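ThiJ/PfpI family protein (Pseudomonas syringae pv. tomato, PDB 3EWN) is of unknown function, but belongs to the ThiJ/PfpI (DJ-1/PfpI) family, whose members share a glutaminase-I-like alpha/beta fold. Local coordinates at residues L107-A111 against I129-L135; L136-T142 against F154-T159. One frame throughout, in Å; residues are numbered along the deposited sequence.

Overall arrangement
From the N terminus the chain lays down strands of the central sheet, 25-29, 53-58 and 87-90, then runs through helices 95-100 and 104-114, strand 119-123 and helix 126-132. Contact 1 closes the 17-residue connection from A111 to I129, which contains strand 119-123, by packing helix 126-132 and the turn ending it against helix 104-114. Contact 2 opens directly after L135, at L136; its loop of 11 residues, without helix or strand, is closed when 154-159 returns alongside 136-142 as a small parallel sheet. The two follow in series, centres 13 Å apart. They meet where F154 and L136 pack on the last turn of helix 126-132, joining the helical layer to the two-stranded sheet beside strands 163-166 and 169-172.

Contact 1: L107-A111 against I129-L135; sequences LAFMA and ILGAAGL
Two helices of the DJ-1/PfpI alpha/beta fold meet here: 107-111, within the helix 104-114, and the end of 126-132, which terminates in a Schellman motif. G134 takes positive phi (76°), with G134 N bonded to G131 O (2.9 Å) and L135 N to L130 O (2.9 Å). The nearest CA atoms are those of L107 and A133, 4.9 Å apart. No hydrogen bond links the segments; the contact is van der Waals, largely between apolar side chains. L107, an mt rotamer, lays CD2 3.8 Å from A132 CB and 4.1 Å from A133 CB. Selenomethionine M110 adopts mmm: its CB lies 3.7 Å from A133 CB, its CG 4.0 Å from I129 CG2, and its CE 3.7 Å from L130 CD2. M110 also touches L88 and A90, so it fills the space between the helices and the sheet strand 87-90. L135, with chi2 between wells at 26°, brings CD2 to 3.5 Å from M110 O, while A111 CB sits 3.6 Å from A133 O.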
ATOM      1  N   LEU A 107     -23.553  -3.177  -7.410  1.00  7.97           N
ATOM      2  CA  LEU A 107     -23.554  -3.020  -8.859  1.00  9.50           C
ATOM      3  C   LEU A 107     -24.365  -1.800  -9.290  1.00 10.05           C
ATOM      4  O   LEU A 107     -23.950  -1.059 -10.180  1.00 10.09           O
ATOM      5  CB  LEU A 107     -24.109  -4.276  -9.534  1.00 11.16           C
ATOM      6  CG  LEU A 107     -23.266  -5.546  -9.383  1.00 11.86           C
ATOM      7  CD1 LEU A 107     -23.943  -6.701 -10.106  1.00 14.97           C
ATOM      8  CD2 LEU A 107     -21.861  -5.312  -9.937  1.00 11.82           C
ATOM      9  N   ALA A 108     -25.517  -1.593  -8.658  1.00  9.34           N
ATOM     10  CA  ALA A 108     -26.370  -0.459  -8.996  1.00 10.91           C
ATOM     11  C   ALA A 108     -25.617   0.845  -8.772  1.00 10.48           C
ATOM     12  O   ALA A 108     -25.699   1.764  -9.588  1.00 11.16           O
ATOM     13  CB  ALA A 108     -27.642  -0.487  -8.147  1.00 10.02           C
ATOM     14  N   PHE A 109     -24.886   0.915  -7.661  1.00 10.29           N
ATOM     15  CA  PHE A 109     -24.103   2.100  -7.318  1.00  9.98           C
ATOM     16  C   PHE A 109     -23.007   2.329  -8.349  1.00 10.38           C
ATOM     17  O   PHE A 109     -22.829   3.439  -8.846  1.00  9.90           O
ATOM     18  CB  PHE A 109     -23.456   1.939  -5.937  1.00  9.97           C
ATOM     19  CG  PHE A 109     -22.359   2.937  -5.660  1.00 10.18           C
ATOM     20  CD1 PHE A 109     -22.660   4.258  -5.348  1.00  9.97           C
ATOM     21  CD2 PHE A 109     -21.018   2.559  -5.749  1.00  9.72           C
ATOM     22  CE1 PHE A 109     -21.645   5.190  -5.125  1.00 10.49           C
ATOM     23  CE2 PHE A 109     -19.997   3.481  -5.531  1.00 10.15           C
ATOM     24  CZ  PHE A 109     -20.313   4.801  -5.219  1.00 10.41           C
HETATM   25  N   MSE A 110     -22.267   1.269  -8.660  1.00  8.94           N
HETATM   26  CA  MSE A 110     -21.187   1.366  -9.625  1.00  9.15           C
HETATM   27  C   MSE A 110     -21.705   1.753 -11.006  1.00  9.39           C
HETATM   28  O   MSE A 110     -21.101   2.575 -11.691  1.00  9.28           O
HETATM   29  CB  MSE A 110     -20.415   0.041  -9.696  1.00  8.72           C
HETATM   30  CG  MSE A 110     -19.620  -0.294  -8.426  1.00  9.11           C
HETATM   31 SE   MSE A 110     -18.278   1.013  -7.921  1.00 16.34          SE
HETATM   32  CE  MSE A 110     -17.018   0.658  -9.312  1.00  9.85           C
ATOM     33  N   ALA A 111     -22.828   1.166 -11.406  1.00  9.38           N
ATOM     34  CA  ALA A 111     -23.412   1.468 -12.706  1.00  9.47           C
ATOM     35  C   ALA A 111     -23.862   2.923 -12.789  1.00 10.20           C
ATOM     36  O   ALA A 111     -23.627   3.598 -13.790  1.00 11.67           O
ATOM     37  CB  ALA A 111     -24.595   0.541 -12.981  1.00 10.37           C
ATOM     38  N   ILE A 129     -15.561  -6.135 -10.967  1.00  6.08           N
ATOM     39  CA  ILE A 129     -16.671  -5.340 -10.465  1.00  6.42           C
ATOM     40  C   ILE A 129     -17.107  -4.355 -11.549  1.00  6.84           C
ATOM     41  O   ILE A 129     -18.303  -4.186 -11.784  1.00  7.09           O
ATOM     42  CB  ILE A 129     -16.275  -4.578  -9.173  1.00  4.51           C
ATOM     43  CG1 ILE A 129     -16.003  -5.580  -8.045  1.00  5.11           C
ATOM     44  CG2 ILE A 129     -17.385  -3.600  -8.774  1.00  6.13           C
ATOM     45  CD1 ILE A 129     -15.414  -4.952  -6.774  1.00  7.17           C
ATOM     46  N   LEU A 130     -16.140  -3.721 -12.217  1.00  6.68           N
ATOM     47  CA  LEU A 130     -16.448  -2.773 -13.291  1.00  7.63           C
ATOM     48  C   LEU A 130     -17.186  -3.501 -14.407  1.00  8.03           C
ATOM     49  O   LEU A 130     -18.138  -2.979 -14.988  1.00  8.03           O
ATOM     50  CB  LEU A 130     -15.168  -2.165 -13.882  1.00  7.99           C
ATOM     51  CG  LEU A 130     -14.261  -1.297 -13.012  1.00  7.58           C
ATOM     52  CD1 LEU A 130     -13.173  -0.696 -13.890  1.00  7.68           C
ATOM     53  CD2 LEU A 130     -15.067  -0.198 -12.336  1.00  8.28           C
ATOM     54  N   GLY A 131     -16.728  -4.709 -14.713  1.00  6.86           N
ATOM     55  CA  GLY A 131     -17.358  -5.480 -15.768  1.00  7.16           C
ATOM     56  C   GLY A 131     -18.765  -5.910 -15.404  1.00  8.18           C
ATOM     57  O   GLY A 131     -19.690  -5.769 -16.201  1.00  8.82           O
ATOM     58  N   ALA A 132     -18.934  -6.437 -14.196  1.00  8.40           N
ATOM     59  CA  ALA A 132     -20.246  -6.891 -13.752  1.00  8.39           C
ATOM     60  C   ALA A 132     -21.236  -5.733 -13.659  1.00  9.49           C
ATOM     61  O   ALA A 132     -22.444  -5.938 -13.756  1.00 10.99           O
ATOM     62  CB  ALA A 132     -20.129  -7.595 -12.398  1.00  8.35           C
ATOM     63  N   ALA A 133     -20.722  -4.519 -13.476  1.00  8.43           N
ATOM     64  CA  ALA A 133     -21.574  -3.338 -13.381  1.00  8.53           C
ATOM     65  C   ALA A 133     -21.894  -2.804 -14.770  1.00  9.18           C
ATOM     66  O   ALA A 133     -22.594  -1.803 -14.908  1.00  9.92           O
ATOM     67  CB  ALA A 133     -20.888  -2.252 -12.547  1.00  9.35           C
ATOM     68  N   GLY A 134     -21.372  -3.479 -15.792  1.00  8.52           N
ATOM     69  CA  GLY A 134     -21.615  -3.079 -17.169  1.00  8.38           C
ATOM     70  C   GLY A 134     -20.826  -1.872 -17.638  1.00  8.56           C
ATOM     71  O   GLY A 134     -21.256  -1.160 -18.546  1.00 10.51           O
ATOM     72  N   LEU A 135     -19.663  -1.653 -17.033  1.00  8.45           N
ATOM     73  CA  LEU A 135     -18.814  -0.514 -17.367  1.00  7.70           C
ATOM     74  C   LEU A 135     -17.657  -0.802 -18.318  1.00  7.88           C
ATOM     75  O   LEU A 135     -16.865   0.092 -18.604  1.00  9.25           O
ATOM     76  CB  LEU A 135     -18.248   0.091 -16.080  1.00  9.74           C
ATOM     77  CG  LEU A 135     -19.052   1.155 -15.326  1.00 15.29           C
ATOM     78  CD1 LEU A 135     -20.535   1.026 -15.600  1.00 18.21           C
ATOM     79  CD2 LEU A 135     -18.743   1.044 -13.848  1.00 13.65           C
TER

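Contact 2: L136-T142 against F154-T159; sequences LKGYKAT and FGAIPT
Four backbone hydrogen bonds join the segments: G138 N to G155 O (2.7 Å), I157 N to Y139 O (2.9 Å), A141 N to I157 O (3.1 Å) and T159 N to A141 O (3.0 Å). The last three form a short parallel ladder, separate from the central sheet of the DJ-1/PfpI fold, pairing K140 with I157 and A141 with P158. Ahead of it, a type II turn over L136-Y139 places G138 at positive phi (82°); G155 is likewise positive (91°). A water accepts from L136 N (2.9 Å) and donates to F154 O (2.8 Å). T159 OG1, at chi1 m, donates to I157 O (2.9 Å) and lies 3.4 Å from K140 CB. K140 and I157 share one face, with K140 CG 4.0 Å from I157 CB; nearer the turn, L136 CB meets A156 CB at 3.7 Å. L136 and F154 pack on helix 126-132, while K140 N and T142 N bond to the side chains of D166 and T171, setting the ladder against the antiparallel pair 163-166 and 169-172 at one side of the central sheet.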
ATOM      1  N   LEU A 136     -17.547  -2.035 -18.806  1.00  7.64           N
ATOM      2  CA  LEU A 136     -16.451  -2.373 -19.711  1.00  8.40           C
ATOM      3  C   LEU A 136     -16.927  -2.929 -21.049  1.00  8.80           C
ATOM      4  O   LEU A 136     -16.255  -3.769 -21.650  1.00 10.38           O
ATOM      5  CB  LEU A 136     -15.509  -3.386 -19.048  1.00  8.51           C
ATOM      6  CG  LEU A 136     -14.868  -3.003 -17.709  1.00  8.17           C
ATOM      7  CD1 LEU A 136     -14.085  -4.199 -17.174  1.00  9.31           C
ATOM      8  CD2 LEU A 136     -13.953  -1.798 -17.886  1.00  8.02           C
ATOM      9  N   LYS A 137     -18.072  -2.451 -21.524  1.00  9.58           N
ATOM     10  CA  LYS A 137     -18.622  -2.924 -22.791  1.00 10.14           C
ATOM     11  C   LYS A 137     -17.790  -2.413 -23.958  1.00  9.74           C
ATOM     12  O   LYS A 137     -17.873  -1.240 -24.327  1.00 10.10           O
ATOM     13  CB  LYS A 137     -20.076  -2.464 -22.943  1.00 12.71           C
ATOM     14  CG  LYS A 137     -21.016  -3.010 -21.881  1.00 18.51           C
ATOM     15  CD  LYS A 137     -22.454  -2.578 -22.140  1.00 22.11           C
ATOM     16  CE  LYS A 137     -23.364  -2.991 -20.998  1.00 25.45           C
ATOM     17  NZ  LYS A 137     -23.250  -4.446 -20.707  1.00 29.55           N
ATOM     18  N   GLY A 138     -16.981  -3.300 -24.528  1.00  9.11           N
ATOM     19  CA  GLY A 138     -16.132  -2.933 -25.648  1.00  9.58           C
ATOM     20  C   GLY A 138     -14.842  -2.240 -25.243  1.00  8.20           C
ATOM     21  O   GLY A 138     -14.115  -1.737 -26.095  1.00  8.48           O
ATOM     22  N   TYR A 139     -14.550  -2.221 -23.946  1.00  8.90           N
ATOM     23  CA  TYR A 139     -13.345  -1.568 -23.436  1.00  7.31           C
ATOM     24  C   TYR A 139     -12.204  -2.524 -23.139  1.00  9.00           C
ATOM     25  O   TYR A 139     -12.417  -3.608 -22.599  1.00  7.59           O
ATOM     26  CB  TYR A 139     -13.664  -0.813 -22.141  1.00  8.44           C
ATOM     27  CG  TYR A 139     -14.485   0.432 -22.336  1.00  7.46           C
ATOM     28  CD1 TYR A 139     -13.875   1.660 -22.569  1.00  8.03           C
ATOM     29  CD2 TYR A 139     -15.880   0.375 -22.322  1.00  8.43           C
ATOM     30  CE1 TYR A 139     -14.636   2.807 -22.792  1.00  8.56           C
ATOM     31  CE2 TYR A 139     -16.643   1.502 -22.540  1.00  9.50           C
ATOM     32  CZ  TYR A 139     -16.020   2.715 -22.776  1.00 10.54           C
ATOM     33  OH  TYR A 139     -16.785   3.833 -22.996  1.00 10.52           O
ATOM     34  N   LYS A 140     -10.988  -2.117 -23.496  1.00  8.31           N
ATOM     35  CA  LYS A 140      -9.816  -2.924 -23.192  1.00  7.97           C
ATOM     36  C   LYS A 140      -9.608  -2.727 -21.695  1.00  7.47           C
ATOM     37  O   LYS A 140      -9.836  -1.638 -21.167  1.00  7.73           O
ATOM     38  CB  LYS A 140      -8.586  -2.409 -23.951  1.00  7.61           C
ATOM     39  CG  LYS A 140      -8.564  -2.762 -25.419  1.00  9.70           C
ATOM     40  CD  LYS A 140      -7.427  -2.044 -26.138  1.00 12.07           C
ATOM     41  CE  LYS A 140      -6.068  -2.379 -25.547  1.00 14.26           C
ATOM     42  NZ  LYS A 140      -4.987  -1.598 -26.218  1.00 16.57           N
ATOM     43  N   ALA A 141      -9.185  -3.779 -21.010  1.00  7.93           N
ATOM     44  CA  ALA A 141      -8.958  -3.682 -19.578  1.00  7.56           C
ATOM     45  C   ALA A 141      -8.107  -4.840 -19.102  1.00  8.11           C
ATOM     46  O   ALA A 141      -8.092  -5.907 -19.717  1.00  8.70           O
ATOM     47  CB  ALA A 141     -10.293  -3.671 -18.834  1.00  8.26           C
ATOM     48  N   THR A 142      -7.388  -4.621 -18.008  1.00  7.23           N
ATOM     49  CA  THR A 142      -6.543  -5.660 -17.444  1.00  7.27           C
ATOM     50  C   THR A 142      -7.090  -6.046 -16.075  1.00  7.25           C
ATOM     51  O   THR A 142      -8.137  -5.555 -15.658  1.00  6.93           O
ATOM     52  CB  THR A 142      -5.072  -5.186 -17.329  1.00  7.44           C
ATOM     53  OG1 THR A 142      -4.257  -6.272 -16.867  1.00  9.94           O
ATOM     54  CG2 THR A 142      -4.951  -4.025 -16.360  1.00  7.25           C
ATOM     55  N   PHE A 154     -17.826  -9.983 -19.737  1.00  9.86           N
ATOM     56  CA  PHE A 154     -18.538  -8.744 -19.448  1.00  9.07           C
ATOM     57  C   PHE A 154     -18.492  -7.810 -20.649  1.00  9.45           C
ATOM     58  O   PHE A 154     -18.912  -6.660 -20.562  1.00  9.33           O
ATOM     59  CB  PHE A 154     -17.916  -8.036 -18.240  1.00  9.51           C
ATOM     60  CG  PHE A 154     -17.967  -8.835 -16.970  1.00 10.31           C
ATOM     61  CD1 PHE A 154     -19.186  -9.216 -16.416  1.00 10.83           C
ATOM     62  CD2 PHE A 154     -16.792  -9.183 -16.311  1.00 10.56           C
ATOM     63  CE1 PHE A 154     -19.235  -9.939 -15.223  1.00 12.86           C
ATOM     64  CE2 PHE A 154     -16.829  -9.904 -15.120  1.00 11.34           C
ATOM     65  CZ  PHE A 154     -18.051 -10.279 -14.573  1.00 11.20           C
ATOM     66  N   GLY A 155     -17.959  -8.306 -21.762  1.00  8.52           N
ATOM     67  CA  GLY A 155     -17.882  -7.495 -22.965  1.00 10.49           C
ATOM     68  C   GLY A 155     -16.590  -6.713 -23.105  1.00  9.61           C
ATOM     69  O   GLY A 155     -16.445  -5.903 -24.024  1.00 11.11           O
ATOM     70  N   ALA A 156     -15.650  -6.952 -22.198  1.00  9.22           N
ATOM     71  CA  ALA A 156     -14.371  -6.261 -22.245  1.00  8.10           C
ATOM     72  C   ALA A 156     -13.386  -7.017 -23.126  1.00  8.18           C
ATOM     73  O   ALA A 156     -13.648  -8.146 -23.547  1.00  9.37           O
ATOM     74  CB  ALA A 156     -13.803  -6.108 -20.834  1.00  8.37           C
ATOM     75  N   ILE A 157     -12.263  -6.374 -23.421  1.00  8.54           N
ATOM     76  CA  ILE A 157     -11.220  -6.982 -24.228  1.00  8.16           C
ATOM     77  C   ILE A 157     -10.033  -7.167 -23.296  1.00  8.91           C
ATOM     78  O   ILE A 157      -9.309  -6.214 -23.001  1.00  8.93           O
ATOM     79  CB  ILE A 157     -10.811  -6.072 -25.411  1.00  7.96           C
ATOM     80  CG1 ILE A 157     -12.015  -5.849 -26.328  1.00  9.73           C
ATOM     81  CG2 ILE A 157      -9.680  -6.714 -26.199  1.00  8.45           C
ATOM     82  CD1 ILE A 157     -11.761  -4.835 -27.429  1.00 12.49           C
ATOM     83  N   PRO A 158      -9.843  -8.392 -22.785  1.00  9.38           N
ATOM     84  CA  PRO A 158      -8.721  -8.649 -21.879  1.00  9.43           C
ATOM     85  C   PRO A 158      -7.408  -8.241 -22.538  1.00 10.39           C
ATOM     86  O   PRO A 158      -7.098  -8.691 -23.640  1.00 10.98           O
ATOM     87  CB  PRO A 158      -8.814 -10.156 -21.638  1.00 10.32           C
ATOM     88  CG  PRO A 158     -10.285 -10.409 -21.731  1.00 11.11           C
ATOM     89  CD  PRO A 158     -10.669  -9.599 -22.949  1.00 10.19           C
ATOM     90  N   THR A 159      -6.646  -7.388 -21.858  1.00 10.04           N
ATOM     91  CA  THR A 159      -5.373  -6.894 -22.375  1.00  9.67           C
ATOM     92  C   THR A 159      -4.254  -7.138 -21.360  1.00 11.38           C
ATOM     93  O   THR A 159      -4.351  -6.705 -20.213  1.00  8.60           O
ATOM     94  CB  THR A 159      -5.461  -5.383 -22.657  1.00 10.96           C
ATOM     95  OG1 THR A 159      -6.633  -5.114 -23.437  1.00 11.38           O
ATOM     96  CG2 THR A 159      -4.232  -4.905 -23.415  1.00 12.17           C
TER
HETATM   97  O   HOH W   1     -19.028  -4.576 -18.669  1.00  9.41           O